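Local coordinates for protein ribonucleoside-diphosphate reductase, alpha chain (Actinobacillus ureae ATCC 25976, PDB 6DQX) that probably catalyses the reduction of ribonucleoside diphosphates to deoxyribonucleotides, as the catalytic subunit of a class Id ribonucleotide reductase, at residues Leu274-Met279 / Gly519-Ile524; Leu348-Trp353 / Met412-Thr417; Gln508-Gln513 / Leu545-Ile550. All coordinates share one frame; numbering follows the deposited sequence.

How the contacts relate
From the N terminus, the chain reaches Leu274-Met279 first, but the loop that contact 1 closes ends only some 240 residues later, at Gly519-Ile524. Contact 2 lies wholly within that span: it brings strand 347-351 together with the 412-417 loop. Contact 3 opens at helix 502-513, before contact 1 has closed, and ends at the start of strand 549-554, so contacts 1 and 3 cross. Contacts 2 and 3 follow in series. Physically all three adjoin. Gly519 and Ser521 make backbone bonds to Ile414, Thr276 O meets Ser549 OG, and Trp353 NE1 meets Gln508 OE1. Together they join barrel strands, a helix packed beside them and the central loops.

Contact 1: Leu274-Met279 / Gly519-Ile524; sequences LCTEIM and GQSINI
Ser521 makes the direct side-chain link: its OG gives a hydrogen bond to Cys275 O over 2.8 Å, arriving above the carbonyl plane, 54° out of it. Thr276 OG1 donates to that same Cys275 O at 2.6 Å from the opposite face, so two hydroxyls grip one backbone oxygen. Glu277 runs past the serine with its CB 3.2 Å from Ser521 OG. Its side chain turns sharply at chi2 (-84°) and carries OE1 to Asn273 ND2. At the far end Gly519 N reaches Glu277 O at 2.8 Å, a weak bond bent to 128°, and the CG of Met279 rests 3.6 Å from Gly519 N.

The sequence Asn-Leu-Cys-Thr-Glu of residues 273 to 277 resembles the finger loop that ribonucleotide reductases thread into their barrel, where relatives carry the radical cysteine. The contact's centre, about 5 Å from the centre of the chain, and the burial of Thr276 and Glu277 are consistent with it.

One water joins the two segments. It donates to Thr276 OG1 and to Gln520 O, and accepts from Ile522 N at 2.9 Å. Further out, Asn273 OD1 takes Ile278 N, tying the loop back on itself, and Gln518 OE1 takes Met279 N. Gln520 points its CB away from the loop; its NE2 bonds Ala509 O and Gln513 OE1 and its OE1 bonds Arg512 NH1, all on helix 502-513.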
loop_
_atom_site.group_PDB
_atom_site.type_symbol
_atom_site.label_atom_id
_atom_site.label_comp_id
_atom_site.label_asym_id
_atom_site.label_seq_id
_atom_site.Cartn_x
_atom_site.Cartn_y
_atom_site.Cartn_z
ATOM N N LEU A 274 -13.071 13.285 -5.188
ATOM C CA LEU A 274 -11.891 14.137 -5.284
ATOM C C LEU A 274 -12.231 15.623 -5.463
ATOM O O LEU A 274 -11.535 16.478 -4.926
ATOM C CB LEU A 274 -11.035 13.669 -6.454
ATOM C CG LEU A 274 -9.709 14.366 -6.680
ATOM C CD1 LEU A 274 -8.775 14.045 -5.538
ATOM C CD2 LEU A 274 -9.102 13.896 -7.999
ATOM N N CYS A 275 -13.294 15.930 -6.228
ATOM C CA CYS A 275 -13.650 17.316 -6.565
ATOM C C CYS A 275 -14.881 17.902 -5.851
ATOM O O CYS A 275 -15.181 19.076 -6.065
ATOM C CB CYS A 275 -13.803 17.439 -8.074
ATOM S SG CYS A 275 -12.256 17.045 -8.942
ATOM N N THR A 276 -15.497 17.105 -4.974
ATOM C CA THR A 276 -16.575 17.468 -4.026
ATOM C C THR A 276 -17.979 17.614 -4.626
ATOM O O THR A 276 -18.900 18.001 -3.900
ATOM C CB THR A 276 -16.293 18.722 -3.139
ATOM O OG1 THR A 276 -16.458 19.927 -3.908
ATOM C CG2 THR A 276 -14.898 18.709 -2.545
ATOM N N GLU A 277 -18.175 17.247 -5.888
ATOM C CA GLU A 277 -19.500 17.356 -6.524
ATOM C C GLU A 277 -20.323 16.057 -6.445
ATOM O O GLU A 277 -21.539 16.075 -6.693
ATOM C CB GLU A 277 -19.353 17.747 -8.000
ATOM C CG GLU A 277 -19.155 16.613 -9.019
ATOM C CD GLU A 277 -17.724 16.130 -9.183
ATOM O OE1 GLU A 277 -16.849 16.515 -8.391
ATOM O OE2 GLU A 277 -17.465 15.402 -10.159
ATOM N N ILE A 278 -19.670 14.931 -6.151
ATOM C CA ILE A 278 -20.385 13.650 -6.151
ATOM C C ILE A 278 -21.052 13.414 -4.803
ATOM O O ILE A 278 -20.513 13.772 -3.759
ATOM C CB ILE A 278 -19.413 12.492 -6.509
ATOM C CG1 ILE A 278 -18.856 12.719 -7.933
ATOM C CG2 ILE A 278 -20.083 11.131 -6.387
ATOM C CD1 ILE A 278 -19.883 12.585 -9.044
ATOM N N MET A 279 -22.240 12.805 -4.842
ATOM C CA MET A 279 -23.042 12.521 -3.629
ATOM C C MET A 279 -23.667 11.151 -3.784
ATOM O O MET A 279 -24.862 11.024 -4.085
ATOM C CB MET A 279 -24.125 13.603 -3.414
ATOM C CG MET A 279 -23.564 15.012 -3.312
ATOM S SD MET A 279 -22.846 15.260 -1.706
ATOM C CE MET A 279 -21.618 16.526 -1.982
ATOM N N GLY A 519 -24.192 16.931 -6.297
ATOM C CA GLY A 519 -23.683 18.172 -5.715
ATOM C C GLY A 519 -23.017 19.074 -6.698
ATOM O O GLY A 519 -23.182 18.950 -7.941
ATOM N N GLN A 520 -22.252 20.020 -6.149
ATOM C CA GLN A 520 -21.636 21.035 -6.939
ATOM C C GLN A 520 -20.253 21.397 -6.386
ATOM O O GLN A 520 -20.131 21.631 -5.197
ATOM C CB GLN A 520 -22.486 22.341 -6.922
ATOM C CG GLN A 520 -23.929 22.195 -7.326
ATOM C CD GLN A 520 -24.649 23.519 -7.125
ATOM O OE1 GLN A 520 -24.274 24.527 -7.752
ATOM N NE2 GLN A 520 -25.608 23.555 -6.208
ATOM N N SER A 521 -19.240 21.424 -7.254
ATOM C CA SER A 521 -17.886 21.856 -6.848
ATOM C C SER A 521 -17.833 23.357 -6.821
ATOM O O SER A 521 -17.797 23.988 -7.873
ATOM C CB SER A 521 -16.817 21.328 -7.814
ATOM O OG SER A 521 -16.992 19.942 -7.958
ATOM N N ILE A 522 -17.858 23.914 -5.627
ATOM C CA ILE A 522 -17.958 25.330 -5.444
ATOM C C ILE A 522 -16.689 25.849 -4.784
ATOM O O ILE A 522 -16.433 25.591 -3.593
ATOM C CB ILE A 522 -19.207 25.695 -4.632
ATOM C CG1 ILE A 522 -20.461 25.233 -5.390
ATOM C CG2 ILE A 522 -19.205 27.186 -4.262
ATOM C CD1 ILE A 522 -20.779 25.973 -6.696
ATOM N N ASN A 523 -15.957 26.606 -5.578
ATOM C CA ASN A 523 -14.794 27.388 -5.119
ATOM C C ASN A 523 -15.222 28.794 -4.736
ATOM O O ASN A 523 -16.196 29.319 -5.259
ATOM C CB ASN A 523 -13.742 27.472 -6.236
ATOM C CG ASN A 523 -13.115 26.123 -6.564
ATOM O OD1 ASN A 523 -12.811 25.357 -5.662
ATOM N ND2 ASN A 523 -12.905 25.844 -7.855
ATOM N N ILE A 524 -14.476 29.409 -3.823
ATOM C CA ILE A 524 -14.652 30.833 -3.527
ATOM C C ILE A 524 -13.262 31.465 -3.543
ATOM O O ILE A 524 -12.245 30.760 -3.453
ATOM C CB ILE A 524 -15.356 31.101 -2.178
ATOM C CG1 ILE A 524 -14.576 30.531 -0.994
ATOM C CG2 ILE A 524 -16.772 30.530 -2.170
ATOM C CD1 ILE A 524 -15.105 31.004 0.347
HETATM O O HOH W 1 -17.849 22.185 -3.321
#

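Contact 2: Leu348-Trp353 / Met412-Thr417; sequences LGVLGW and MSIAPT
Leu348 and Met412 form a single beta bridge, their CA atoms 4.6 Å apart, and from there strand 347-351 and the 412-417 loop run in the same general sense, diverging by 38°. Ser413 N donates to Leu348 O at 3.0 Å. The bond is fairly straight at the hydrogen (159°), though the donor stands well above the carbonyl plane. Met412 CA adds a C-H contact to that oxygen at 3.2 Å, so Leu348 O is met by two neighbours in sequence. Gly349, with no side chain, lets Ser413 O come within 3.1 Å of its CA.

Beyond the bridge the side chains take over. Ile414 sets CD1 4.1 Å from Val350 CG2 and also over Gly349 CA; the two branched chains cross at a slant, with Ile414 CG2 equally near the valine methyl. Where the backbones have spread apart, a water fills in, accepting from Val350 N and donating to Ala415 O at 2.8 Å. At the end of the strand Thr417 leans toward Leu351, its OG1 3.5 Å from Leu351 CB. A chi1 of 67° puts OG1 beside the leucine and leaves CG2, anti to the carbonyl carbon, to rest on Val350 O. The hydroxyl itself is used by Ser430 N and Ser421 OG rather than to cap helix 418-423, which starts just after it.

Strand 347-351 pairs in parallel with strand 288-296 along its other edge; on this edge the loop makes a single bridge and then departs. An incoming loop laid briefly along the edge of a barrel strand fits the alpha/beta barrel of the ribonucleotide reductase family, which houses the catalytic centre in its relatives.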
loop_
_atom_site.group_PDB
_atom_site.type_symbol
_atom_site.label_atom_id
_atom_site.label_comp_id
_atom_site.label_asym_id
_atom_site.label_seq_id
_atom_site.Cartn_x
_atom_site.Cartn_y
_atom_site.Cartn_z
ATOM N N LEU A 348 -24.286 14.332 -15.169
ATOM C CA LEU A 348 -24.327 15.317 -16.241
ATOM C C LEU A 348 -24.192 16.709 -15.590
ATOM O O LEU A 348 -24.919 17.037 -14.633
ATOM C CB LEU A 348 -25.642 15.213 -17.012
ATOM C CG LEU A 348 -25.864 16.207 -18.174
ATOM C CD1 LEU A 348 -26.651 15.521 -19.289
ATOM C CD2 LEU A 348 -26.552 17.506 -17.718
ATOM N N GLY A 349 -23.264 17.500 -16.098
ATOM C CA GLY A 349 -22.926 18.813 -15.562
ATOM C C GLY A 349 -23.110 19.921 -16.566
ATOM O O GLY A 349 -23.780 19.751 -17.592
ATOM N N VAL A 350 -22.455 21.059 -16.295
ATOM C CA VAL A 350 -22.543 22.245 -17.135
ATOM C C VAL A 350 -21.232 22.985 -17.177
ATOM O O VAL A 350 -20.371 22.780 -16.316
ATOM C CB VAL A 350 -23.607 23.276 -16.603
ATOM C CG1 VAL A 350 -24.970 22.597 -16.524
ATOM C CG2 VAL A 350 -23.210 23.856 -15.251
ATOM N N LEU A 351 -21.075 23.797 -18.208
ATOM C CA LEU A 351 -20.051 24.853 -18.222
ATOM C C LEU A 351 -20.589 26.060 -18.972
ATOM O O LEU A 351 -21.685 26.013 -19.526
ATOM C CB LEU A 351 -18.739 24.336 -18.830
ATOM C CG LEU A 351 -18.811 23.516 -20.110
ATOM C CD1 LEU A 351 -19.012 24.367 -21.336
ATOM C CD2 LEU A 351 -17.529 22.682 -20.264
ATOM N N GLY A 352 -19.864 27.171 -18.901
ATOM C CA GLY A 352 -20.239 28.361 -19.640
ATOM C C GLY A 352 -21.346 29.171 -19.001
ATOM O O GLY A 352 -21.997 29.945 -19.700
ATOM N N TRP A 353 -21.596 28.995 -17.701
ATOM C CA TRP A 353 -22.603 29.817 -16.996
ATOM C C TRP A 353 -22.298 31.316 -17.093
ATOM O O TRP A 353 -23.149 32.111 -17.512
ATOM C CB TRP A 353 -22.648 29.406 -15.527
ATOM C CG TRP A 353 -23.481 30.231 -14.569
ATOM C CD1 TRP A 353 -23.078 30.694 -13.343
ATOM C CD2 TRP A 353 -24.847 30.661 -14.726
ATOM N NE1 TRP A 353 -24.108 31.381 -12.722
ATOM C CE2 TRP A 353 -25.205 31.364 -13.547
ATOM C CE3 TRP A 353 -25.806 30.497 -15.729
ATOM C CZ2 TRP A 353 -26.486 31.945 -13.364
ATOM C CZ3 TRP A 353 -27.084 31.101 -15.544
ATOM C CH2 TRP A 353 -27.396 31.790 -14.368
ATOM N N MET A 412 -27.460 14.292 -12.263
ATOM C CA MET A 412 -26.732 15.573 -12.381
ATOM C C MET A 412 -25.746 15.883 -11.284
ATOM O O MET A 412 -26.016 15.651 -10.116
ATOM C CB MET A 412 -27.728 16.754 -12.495
ATOM C CG MET A 412 -28.477 16.772 -13.816
ATOM S SD MET A 412 -29.700 18.095 -13.906
ATOM C CE MET A 412 -28.515 19.439 -13.985
ATOM N N SER A 413 -24.623 16.467 -11.681
ATOM C CA SER A 413 -23.602 16.901 -10.742
ATOM C C SER A 413 -22.792 17.974 -11.419
ATOM O O SER A 413 -22.515 17.874 -12.627
ATOM C CB SER A 413 -22.685 15.715 -10.357
ATOM O OG SER A 413 -21.959 15.249 -11.468
ATOM N N ILE A 414 -22.323 18.954 -10.662
ATOM C CA ILE A 414 -21.591 20.068 -11.286
ATOM C C ILE A 414 -20.106 20.005 -10.948
ATOM O O ILE A 414 -19.632 20.606 -9.988
ATOM C CB ILE A 414 -22.214 21.453 -10.926
ATOM C CG1 ILE A 414 -23.726 21.443 -11.120
ATOM C CG2 ILE A 414 -21.526 22.575 -11.697
ATOM C CD1 ILE A 414 -24.203 21.023 -12.490
ATOM N N ALA A 415 -19.391 19.238 -11.756
ATOM C CA ALA A 415 -17.941 19.109 -11.634
ATOM C C ALA A 415 -17.164 20.358 -12.107
ATOM O O ALA A 415 -17.683 21.188 -12.862
ATOM C CB ALA A 415 -17.485 17.899 -12.418
ATOM N N PRO A 416 -15.882 20.463 -11.712
ATOM C CA PRO A 416 -15.030 21.507 -12.269
ATOM C C PRO A 416 -14.764 21.194 -13.740
ATOM O O PRO A 416 -14.816 20.031 -14.140
ATOM C CB PRO A 416 -13.726 21.369 -11.451
ATOM C CG PRO A 416 -14.078 20.510 -10.284
ATOM C CD PRO A 416 -15.114 19.581 -10.804
ATOM N N THR A 417 -14.549 22.197 -14.566
ATOM C CA THR A 417 -14.405 21.940 -16.016
ATOM C C THR A 417 -13.270 22.776 -16.625
ATOM O O THR A 417 -13.387 23.226 -17.759
ATOM C CB THR A 417 -15.714 22.223 -16.810
ATOM O OG1 THR A 417 -15.994 23.612 -16.778
ATOM C CG2 THR A 417 -16.898 21.455 -16.295
HETATM O O HOH W 2 -19.959 20.734 -14.441
#

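Contact 3: Gln508-Gln513 / Leu545-Ile550; sequences QAAQRQ and LGLKSI
Ala510 fills the tight part of this contact: its CB lies 3.7 Å from Leu547 CD1 and 3.7 Å from Leu545 CB. One face of helix 502-513 thus meets two leucines that flank Gly546 in sequence. Ala509 CB continues the apolar patch, 4.1 Å from Leu547 CD2, so both methyls of that leucine lie against consecutive alanines. The small alanine side chains let the helix come close, with Ala510 and Leu547 only 5.8 Å apart at their CA atoms. Gly546, at positive phi, ends helix 532-544 in a Schellman motif and turns the chain toward strand 549-554, placing Leu547 between that helix and helix 502-513.

The outer side is looser. Leu545 is exposed there, and the backbones meet through a water that donates to both Ala510 O and Leu545 O, 2.8 Å from the latter.

On the inner side the contact turns polar. Gln513 has CG anti to the backbone N (chi1 -169°) and then bends at chi2, which swings its amide across the extended chain of Lys548. Gln513 NE2 and Lys548 NZ lie 3.4 Å apart, but both are donors and do not bond each other; each gives a hydrogen bond to Gln518 O. The other amide atom, Gln513 OE1, already held by Gln520 NE2, accepts from a water 2.7 Å away, and that water in turn accepts from Lys548 N.

With no direct hydrogen bond across the two segments, cohesion comes from methyl packing, bridging waters and a shared carbonyl. Taking a hydrogen bond from each, Gln518 O probably offsets the unfavourable approach of the two donor groups, which lets them sit side by side in a buried place.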
loop_
_atom_site.group_PDB
_atom_site.type_symbol
_atom_site.label_atom_id
_atom_site.label_comp_id
_atom_site.label_asym_id
_atom_site.label_seq_id
_atom_site.Cartn_x
_atom_site.Cartn_y
_atom_site.Cartn_z
ATOM N N GLN A 508 -26.347 31.477 -5.302
ATOM C CA GLN A 508 -26.665 30.831 -6.560
ATOM C C GLN A 508 -26.537 29.315 -6.497
ATOM O O GLN A 508 -27.348 28.599 -7.103
ATOM C CB GLN A 508 -25.814 31.367 -7.711
ATOM C CG GLN A 508 -26.214 32.759 -8.179
ATOM C CD GLN A 508 -25.467 33.185 -9.431
ATOM O OE1 GLN A 508 -24.858 32.365 -10.103
ATOM N NE2 GLN A 508 -25.461 34.491 -9.709
ATOM N N ALA A 509 -25.512 28.833 -5.788
ATOM C CA ALA A 509 -25.347 27.386 -5.598
ATOM C C ALA A 509 -26.518 26.828 -4.785
ATOM O O ALA A 509 -27.100 25.787 -5.138
ATOM C CB ALA A 509 -23.981 27.060 -4.948
ATOM N N ALA A 510 -26.926 27.567 -3.751
ATOM C CA ALA A 510 -28.047 27.147 -2.914
ATOM C C ALA A 510 -29.334 27.101 -3.715
ATOM O O ALA A 510 -30.112 26.156 -3.570
ATOM C CB ALA A 510 -28.206 28.063 -1.705
ATOM N N GLN A 511 -29.529 28.103 -4.573
ATOM C CA GLN A 511 -30.727 28.195 -5.390
ATOM C C GLN A 511 -30.870 27.046 -6.366
ATOM O O GLN A 511 -31.951 26.468 -6.463
ATOM C CB GLN A 511 -30.784 29.527 -6.117
ATOM C CG GLN A 511 -32.021 29.718 -6.981
ATOM C CD GLN A 511 -31.909 30.879 -7.967
ATOM O OE1 GLN A 511 -30.812 31.301 -8.360
ATOM N NE2 GLN A 511 -33.072 31.411 -8.366
ATOM N N ARG A 512 -29.789 26.709 -7.098
ATOM C CA ARG A 512 -29.864 25.636 -8.076
ATOM C C ARG A 512 -29.804 24.216 -7.467
ATOM O O ARG A 512 -30.207 23.265 -8.132
ATOM C CB ARG A 512 -28.823 25.823 -9.187
ATOM C CG ARG A 512 -27.368 25.519 -8.789
ATOM C CD ARG A 512 -26.434 25.651 -9.985
ATOM N NE ARG A 512 -26.111 27.023 -10.306
ATOM C CZ ARG A 512 -25.120 27.747 -9.779
ATOM N NH1 ARG A 512 -24.278 27.265 -8.871
ATOM N NH2 ARG A 512 -24.949 28.985 -10.175
ATOM N N GLN A 513 -29.364 24.094 -6.215
ATOM C CA GLN A 513 -29.231 22.787 -5.571
ATOM C C GLN A 513 -30.513 21.979 -5.562
ATOM O O GLN A 513 -30.444 20.753 -5.671
ATOM C CB GLN A 513 -28.657 22.889 -4.169
ATOM C CG GLN A 513 -28.241 21.556 -3.536
ATOM C CD GLN A 513 -27.238 20.781 -4.383
ATOM O OE1 GLN A 513 -26.093 21.185 -4.520
ATOM N NE2 GLN A 513 -27.689 19.670 -4.980
ATOM N N LEU A 545 -27.911 27.351 4.157
ATOM C CA LEU A 545 -28.644 27.385 2.885
ATOM C C LEU A 545 -28.774 26.033 2.175
ATOM O O LEU A 545 -29.453 25.947 1.176
ATOM C CB LEU A 545 -28.044 28.431 1.969
ATOM C CG LEU A 545 -28.217 29.883 2.429
ATOM C CD1 LEU A 545 -27.628 30.845 1.424
ATOM C CD2 LEU A 545 -29.694 30.215 2.680
ATOM N N GLY A 546 -28.128 24.983 2.695
ATOM C CA GLY A 546 -28.284 23.624 2.193
ATOM C C GLY A 546 -27.197 23.128 1.255
ATOM O O GLY A 546 -27.382 22.074 0.649
ATOM N N LEU A 547 -26.088 23.870 1.105
ATOM C CA LEU A 547 -24.967 23.416 0.258
ATOM C C LEU A 547 -24.433 22.114 0.836
ATOM O O LEU A 547 -24.386 21.942 2.064
ATOM C CB LEU A 547 -23.820 24.426 0.161
ATOM C CG LEU A 547 -23.916 25.423 -0.984
ATOM C CD1 LEU A 547 -25.145 26.263 -0.793
ATOM C CD2 LEU A 547 -22.678 26.289 -1.104
ATOM N N LYS A 548 -24.114 21.185 -0.051
ATOM C CA LYS A 548 -23.642 19.857 0.397
ATOM C C LYS A 548 -22.116 19.826 0.551
ATOM O O LYS A 548 -21.577 18.936 1.251
ATOM C CB LYS A 548 -24.105 18.771 -0.563
ATOM C CG LYS A 548 -25.603 18.744 -0.776
ATOM C CD LYS A 548 -25.967 17.823 -1.926
ATOM C CE LYS A 548 -27.446 17.642 -2.028
ATOM N NZ LYS A 548 -27.885 16.769 -3.152
ATOM N N SER A 549 -21.424 20.777 -0.073
ATOM C CA SER A 549 -19.962 20.836 -0.003
ATOM C C SER A 549 -19.418 22.204 -0.353
ATOM O O SER A 549 -20.128 23.047 -0.926
ATOM C CB SER A 549 -19.320 19.787 -0.930
ATOM O OG SER A 549 -19.672 20.017 -2.290
ATOM N N ILE A 550 -18.173 22.431 0.029
ATOM C CA ILE A 550 -17.353 23.525 -0.467
ATOM C C ILE A 550 -16.025 22.897 -0.895
ATOM O O ILE A 550 -15.515 22.001 -0.214
ATOM C CB ILE A 550 -17.089 24.619 0.599
ATOM C CG1 ILE A 550 -18.370 25.390 0.951
ATOM C CG2 ILE A 550 -16.017 25.586 0.126
ATOM C CD1 ILE A 550 -18.884 26.292 -0.144
HETATM O O HOH W 3 -29.691 24.489 -1.216
HETATM O O HOH W 4 -24.163 21.796 -2.788
#